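Local coordinates for SusD superfamily protein (PDB 3MCX) that is of unknown function but, as an outer-membrane member of the SusD family, probably binds glycans for uptake and is seen to bind zinc ions, at residues N289-L301 and L429-T441. Sequence-based numbering, arbitrary orientation. Where two conformers were deposited one is given.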
loop_
_atom_site.group_PDB
_atom_site.type_symbol
_atom_site.label_atom_id
_atom_site.label_comp_id
_atom_site.label_asym_id
_atom_site.label_seq_id
_atom_site.Cartn_x
_atom_site.Cartn_y
_atom_site.Cartn_z
ATOM N N ASN A 289 10.336 -0.685 17.465
ATOM C CA ASN A 289 9.687 0.455 16.843
ATOM C C ASN A 289 10.639 1.307 16.008
ATOM O O ASN A 289 11.754 1.608 16.437
ATOM C CB ASN A 289 9.050 1.353 17.933
ATOM C CG ASN A 289 8.498 2.638 17.380
ATOM O OD1 ASN A 289 9.284 3.542 17.041
ATOM N ND2 ASN A 289 7.167 2.741 17.275
ATOM N N ASN A 290 10.184 1.688 14.828
ATOM C CA ASN A 290 10.816 2.810 14.144
ATOM C C ASN A 290 9.892 3.645 13.296
ATOM O O ASN A 290 10.331 4.229 12.321
ATOM C CB ASN A 290 12.071 2.425 13.352
ATOM C CG ASN A 290 13.039 3.600 13.241
ATOM O OD1 ASN A 290 12.914 4.555 14.024
ATOM N ND2 ASN A 290 14.015 3.543 12.312
ATOM N N LEU A 291 8.607 3.693 13.658
ATOM C CA LEU A 291 7.616 4.517 12.989
ATOM C C LEU A 291 6.813 5.249 14.039
ATOM O O LEU A 291 6.252 4.630 14.951
ATOM C CB LEU A 291 6.699 3.684 12.105
ATOM C CG LEU A 291 7.372 3.036 10.889
ATOM C CD1 LEU A 291 6.581 1.839 10.397
ATOM C CD2 LEU A 291 7.596 4.023 9.725
ATOM N N ILE A 292 6.766 6.571 13.910
ATOM C CA ILE A 292 5.934 7.416 14.749
ATOM C C ILE A 292 5.296 8.464 13.871
ATOM O O ILE A 292 5.771 8.723 12.760
ATOM C CB ILE A 292 6.691 8.067 15.908
ATOM C CG1 ILE A 292 7.876 8.948 15.436
ATOM C CG2 ILE A 292 7.178 6.967 16.918
ATOM C CD1 ILE A 292 8.539 9.811 16.514
ATOM N N LEU A 293 4.226 9.074 14.366
ATOM C CA LEU A 293 3.538 10.146 13.664
ATOM C C LEU A 293 4.304 11.449 13.804
ATOM O O LEU A 293 4.876 11.734 14.881
ATOM C CB LEU A 293 2.123 10.285 14.218
ATOM C CG LEU A 293 1.250 9.017 14.100
ATOM C CD1 LEU A 293 -0.060 9.119 14.915
ATOM C CD2 LEU A 293 0.941 8.717 12.614
ATOM N N SER A 294 4.308 12.246 12.736
ATOM C CA SER A 294 4.945 13.549 12.746
ATOM C C SER A 294 4.026 14.635 13.305
ATOM O O SER A 294 2.805 14.461 13.428
ATOM C CB SER A 294 5.335 13.927 11.333
ATOM O OG SER A 294 4.167 14.199 10.587
ATOM N N GLU A 295 4.617 15.759 13.602
ATOM C CA GLU A 295 3.825 16.913 14.001
ATOM C C GLU A 295 2.967 17.406 12.830
ATOM O O GLU A 295 1.881 17.961 13.033
ATOM C CB GLU A 295 4.703 18.045 14.508
ATOM C CG GLU A 295 3.932 19.089 15.279
ATOM C CD GLU A 295 4.780 20.290 15.600
ATOM O OE1 GLU A 295 5.620 20.653 14.725
ATOM O OE2 GLU A 295 4.571 20.898 16.705
ATOM N N ASP A 296 3.436 17.212 11.598
ATOM C CA ASP A 296 2.583 17.532 10.427
ATOM C C ASP A 296 1.266 16.788 10.525
ATOM O O ASP A 296 0.221 17.376 10.298
ATOM C CB ASP A 296 3.263 17.194 9.089
ATOM C CG ASP A 296 4.703 17.655 8.996
ATOM O OD1 ASP A 296 5.595 17.125 9.711
ATOM O OD2 ASP A 296 4.950 18.553 8.168
ATOM N N PHE A 297 1.303 15.489 10.830
ATOM C CA PHE A 297 0.093 14.715 10.929
ATOM C C PHE A 297 -0.782 15.145 12.099
ATOM O O PHE A 297 -1.986 15.326 11.951
ATOM C CB PHE A 297 0.402 13.216 11.075
ATOM C CG PHE A 297 -0.854 12.391 11.110
ATOM C CD1 PHE A 297 -1.617 12.256 9.961
ATOM C CD2 PHE A 297 -1.334 11.860 12.304
ATOM C CE1 PHE A 297 -2.819 11.552 9.978
ATOM C CE2 PHE A 297 -2.518 11.184 12.334
ATOM C CZ PHE A 297 -3.269 11.031 11.167
ATOM N N LEU A 298 -0.193 15.295 13.278
ATOM C CA LEU A 298 -0.992 15.689 14.448
ATOM C C LEU A 298 -1.626 17.044 14.219
ATOM O O LEU A 298 -2.778 17.272 14.574
ATOM C CB LEU A 298 -0.168 15.643 15.753
ATOM C CG LEU A 298 0.268 14.222 16.186
ATOM C CD1 LEU A 298 0.958 14.302 17.564
ATOM C CD2 LEU A 298 -0.907 13.229 16.202
ATOM N N ASN A 299 -0.875 17.968 13.630
ATOM C CA ASN A 299 -1.450 19.303 13.360
ATOM C C ASN A 299 -2.643 19.162 12.411
ATOM O O ASN A 299 -3.678 19.820 12.594
ATOM C CB ASN A 299 -0.401 20.245 12.758
ATOM C CG ASN A 299 0.555 20.834 13.797
ATOM O OD1 ASN A 299 0.371 20.704 15.011
ATOM N ND2 ASN A 299 1.606 21.471 13.300
ATOM N N LEU A 300 -2.512 18.343 11.371
ATOM C CA LEU A 300 -3.611 18.136 10.409
ATOM C C LEU A 300 -4.828 17.557 11.113
ATOM O O LEU A 300 -5.943 18.030 10.948
ATOM C CB LEU A 300 -3.170 17.198 9.296
ATOM C CG LEU A 300 -4.259 16.783 8.311
ATOM C CD1 LEU A 300 -4.797 17.956 7.507
ATOM C CD2 LEU A 300 -3.724 15.717 7.362
ATOM N N LEU A 301 -4.624 16.501 11.898
ATOM C CA LEU A 301 -5.763 15.866 12.595
ATOM C C LEU A 301 -6.411 16.798 13.621
ATOM O O LEU A 301 -7.634 16.801 13.793
ATOM C CB LEU A 301 -5.310 14.571 13.271
ATOM C CG LEU A 301 -6.395 13.525 13.530
ATOM C CD1 LEU A 301 -7.053 12.994 12.233
ATOM C CD2 LEU A 301 -5.765 12.360 14.296
ATOM N N LEU A 429 2.868 17.119 -6.403
ATOM C CA LEU A 429 3.000 17.933 -5.200
ATOM C C LEU A 429 4.299 17.628 -4.486
ATOM O O LEU A 429 4.669 16.458 -4.347
ATOM C CB LEU A 429 1.865 17.618 -4.225
ATOM C CG LEU A 429 0.486 17.958 -4.763
ATOM C CD1 LEU A 429 -0.571 17.537 -3.712
ATOM C CD2 LEU A 429 0.308 19.443 -5.150
ATOM N N ALA A 430 4.974 18.665 -4.036
ATOM C CA ALA A 430 6.148 18.518 -3.171
ATOM C C ALA A 430 5.740 18.026 -1.797
ATOM O O ALA A 430 4.739 18.482 -1.226
ATOM C CB ALA A 430 6.907 19.840 -3.030
ATOM N N ILE A 431 6.602 17.177 -1.257
ATOM C CA ILE A 431 6.452 16.589 0.086
ATOM C C ILE A 431 7.363 17.373 1.001
ATOM O O ILE A 431 8.568 17.425 0.753
ATOM C CB ILE A 431 6.888 15.144 0.050
ATOM C CG1 ILE A 431 5.908 14.316 -0.777
ATOM C CG2 ILE A 431 6.977 14.609 1.494
ATOM C CD1 ILE A 431 6.527 13.014 -1.251
ATOM N N GLU A 432 6.812 18.037 2.026
ATOM C CA GLU A 432 7.623 18.832 2.958
ATOM C C GLU A 432 7.452 18.263 4.364
ATOM O O GLU A 432 6.334 18.125 4.864
ATOM C CB GLU A 432 7.239 20.323 2.953
ATOM C CG GLU A 432 7.618 21.080 1.668
ATOM C CD GLU A 432 7.302 22.573 1.749
ATOM O OE1 GLU A 432 6.104 22.951 1.774
ATOM O OE2 GLU A 432 8.257 23.357 1.855
ATOM N N ARG A 433 8.571 17.929 4.985
ATOM C CA ARG A 433 8.606 17.460 6.366
ATOM C C ARG A 433 8.871 18.679 7.253
ATOM O O ARG A 433 10.022 19.068 7.444
ATOM C CB ARG A 433 9.718 16.420 6.503
ATOM C CG ARG A 433 9.447 15.084 5.903
ATOM C CD ARG A 433 9.679 14.957 4.361
ATOM N NE ARG A 433 9.537 13.552 4.065
ATOM C CZ ARG A 433 10.486 12.632 4.201
ATOM N NH1 ARG A 433 11.766 12.959 4.306
ATOM N NH2 ARG A 433 10.139 11.378 4.147
ATOM N N LYS A 434 7.802 19.289 7.777
ATOM C CA LYS A 434 7.895 20.561 8.483
ATOM C C LYS A 434 7.828 20.445 10.007
ATOM O O LYS A 434 8.284 21.334 10.719
ATOM C CB LYS A 434 6.796 21.536 8.037
ATOM C CG LYS A 434 6.964 22.026 6.592
ATOM C CD LYS A 434 6.181 23.305 6.393
ATOM C CE LYS A 434 5.559 23.387 5.020
ATOM N NZ LYS A 434 4.444 24.444 4.977
ATOM N N GLY A 435 7.297 19.321 10.466
ATOM C CA GLY A 435 7.083 19.093 11.879
ATOM C C GLY A 435 8.348 19.136 12.702
ATOM O O GLY A 435 9.417 18.727 12.246
ATOM N N SER A 436 8.231 19.601 13.941
ATOM C CA SER A 436 9.390 19.915 14.768
ATOM C C SER A 436 10.189 18.713 15.272
ATOM O O SER A 436 11.315 18.921 15.761
ATOM C CB SER A 436 9.000 20.810 15.955
ATOM O OG SER A 436 8.220 20.096 16.873
ATOM N N TRP A 437 9.633 17.504 15.202
ATOM C CA TRP A 437 10.407 16.328 15.576
ATOM C C TRP A 437 10.845 15.441 14.438
ATOM O O TRP A 437 11.338 14.348 14.672
ATOM C CB TRP A 437 9.762 15.535 16.714
ATOM C CG TRP A 437 8.327 15.049 16.519
ATOM C CD1 TRP A 437 7.924 13.897 15.949
ATOM C CD2 TRP A 437 7.133 15.705 16.983
ATOM N NE1 TRP A 437 6.558 13.785 16.000
ATOM C CE2 TRP A 437 6.046 14.892 16.611
ATOM C CE3 TRP A 437 6.882 16.897 17.681
ATOM C CZ2 TRP A 437 4.730 15.213 16.936
ATOM C CZ3 TRP A 437 5.568 17.230 17.989
ATOM C CH2 TRP A 437 4.512 16.392 17.615
ATOM N N HIS A 438 10.739 15.905 13.195
ATOM C CA HIS A 438 11.427 15.215 12.139
ATOM C C HIS A 438 12.897 15.123 12.479
ATOM O O HIS A 438 13.495 16.001 13.138
ATOM C CB HIS A 438 11.200 15.914 10.807
ATOM C CG HIS A 438 9.889 15.555 10.181
ATOM N ND1 HIS A 438 9.648 14.327 9.591
ATOM C CD2 HIS A 438 8.738 16.266 10.059
ATOM C CE1 HIS A 438 8.400 14.289 9.146
ATOM N NE2 HIS A 438 7.833 15.470 9.400
ATOM N N LEU A 439 13.508 14.053 11.980
ATOM C CA LEU A 439 14.883 13.797 12.359
ATOM C C LEU A 439 15.850 14.783 11.721
ATOM O O LEU A 439 15.648 15.212 10.583
ATOM C CB LEU A 439 15.307 12.390 11.987
ATOM C CG LEU A 439 14.464 11.312 12.608
ATOM C CD1 LEU A 439 15.096 9.895 12.347
ATOM C CD2 LEU A 439 14.181 11.538 14.085
ATOM N N GLU A 440 16.946 15.066 12.411
ATOM C CA GLU A 440 17.958 15.973 11.892
ATOM C C GLU A 440 18.650 15.412 10.653
ATOM O O GLU A 440 19.223 16.146 9.860
ATOM C CB GLU A 440 18.990 16.345 12.960
ATOM C CG GLU A 440 18.429 17.205 14.110
ATOM C CD GLU A 440 17.765 18.491 13.646
ATOM O OE1 GLU A 440 18.379 19.184 12.809
ATOM O OE2 GLU A 440 16.641 18.798 14.141
ATOM N N THR A 441 18.635 14.104 10.486
ATOM C CA THR A 441 19.219 13.511 9.288
ATOM C C THR A 441 18.589 14.005 7.982
ATOM O O THR A 441 19.236 13.928 6.929
ATOM C CB THR A 441 19.089 11.970 9.319
ATOM O OG1 THR A 441 17.738 11.611 9.638
ATOM C CG2 THR A 441 20.075 11.359 10.329
HETATM O O HOH W 1 7.539 15.846 13.337
HETATM O O HOH W 2 3.967 19.053 5.562
#
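Asp296 and Glu295, at the start of helix 295-301, accept from the loop 433-438. Asp296 holds it with both oxygens: OD2 accepts from Lys434 N at 3.0 Å through its syn lone pair, while OD1 takes Gly435 N at 2.9 Å and His438 NE2 at 2.8 Å, these two donors arriving from opposite faces of the carboxylate. The imidazole meets OD1 in its own plane, Arg433 CB covers one ring face, and Tyr72 OH bonds ND1, so both ring nitrogens are engaged. A water joins Asp296 OD2 to Glu432 O. In the conformer described, Ser436 N donates to Glu295 OE1 (2.9 Å), coming from above the carboxylate plane, at the start of the type I turn 435-438.

The indole of Trp437 is fixed by an almost straight bond (173°) from NE1 to Leu293 O, 2.9 Å away, in the plane of both ring and carbonyl. Glu295 CB sits 3.6 Å from the six-membered ring centroid in a CH-pi contact, and chi1 (-164°) carries CG on over CH2 and CZ3. Leu298 CD1 abuts the ring edge near CZ2, and Ile292 CD1 approaches CD1 of the indole. Replacing Trp437 with an alanine would probably leave Leu293 O without this donor and open a gap beneath Glu295 and beside Leu298.

Ser294 N-caps the helix, its OG accepting from Phe297 N and also hydrogen-bonded to Ala54 O. The contact thus joins the helix start, just after strand 292-293 (paired with strand 56-57), to the loop after strand 431-432, within the SusD family region. Three backbone N-H groups and one imidazole N-H point at the two acids, probably helping to stabilise their charge, while the Trp437 side chain adds its own hold.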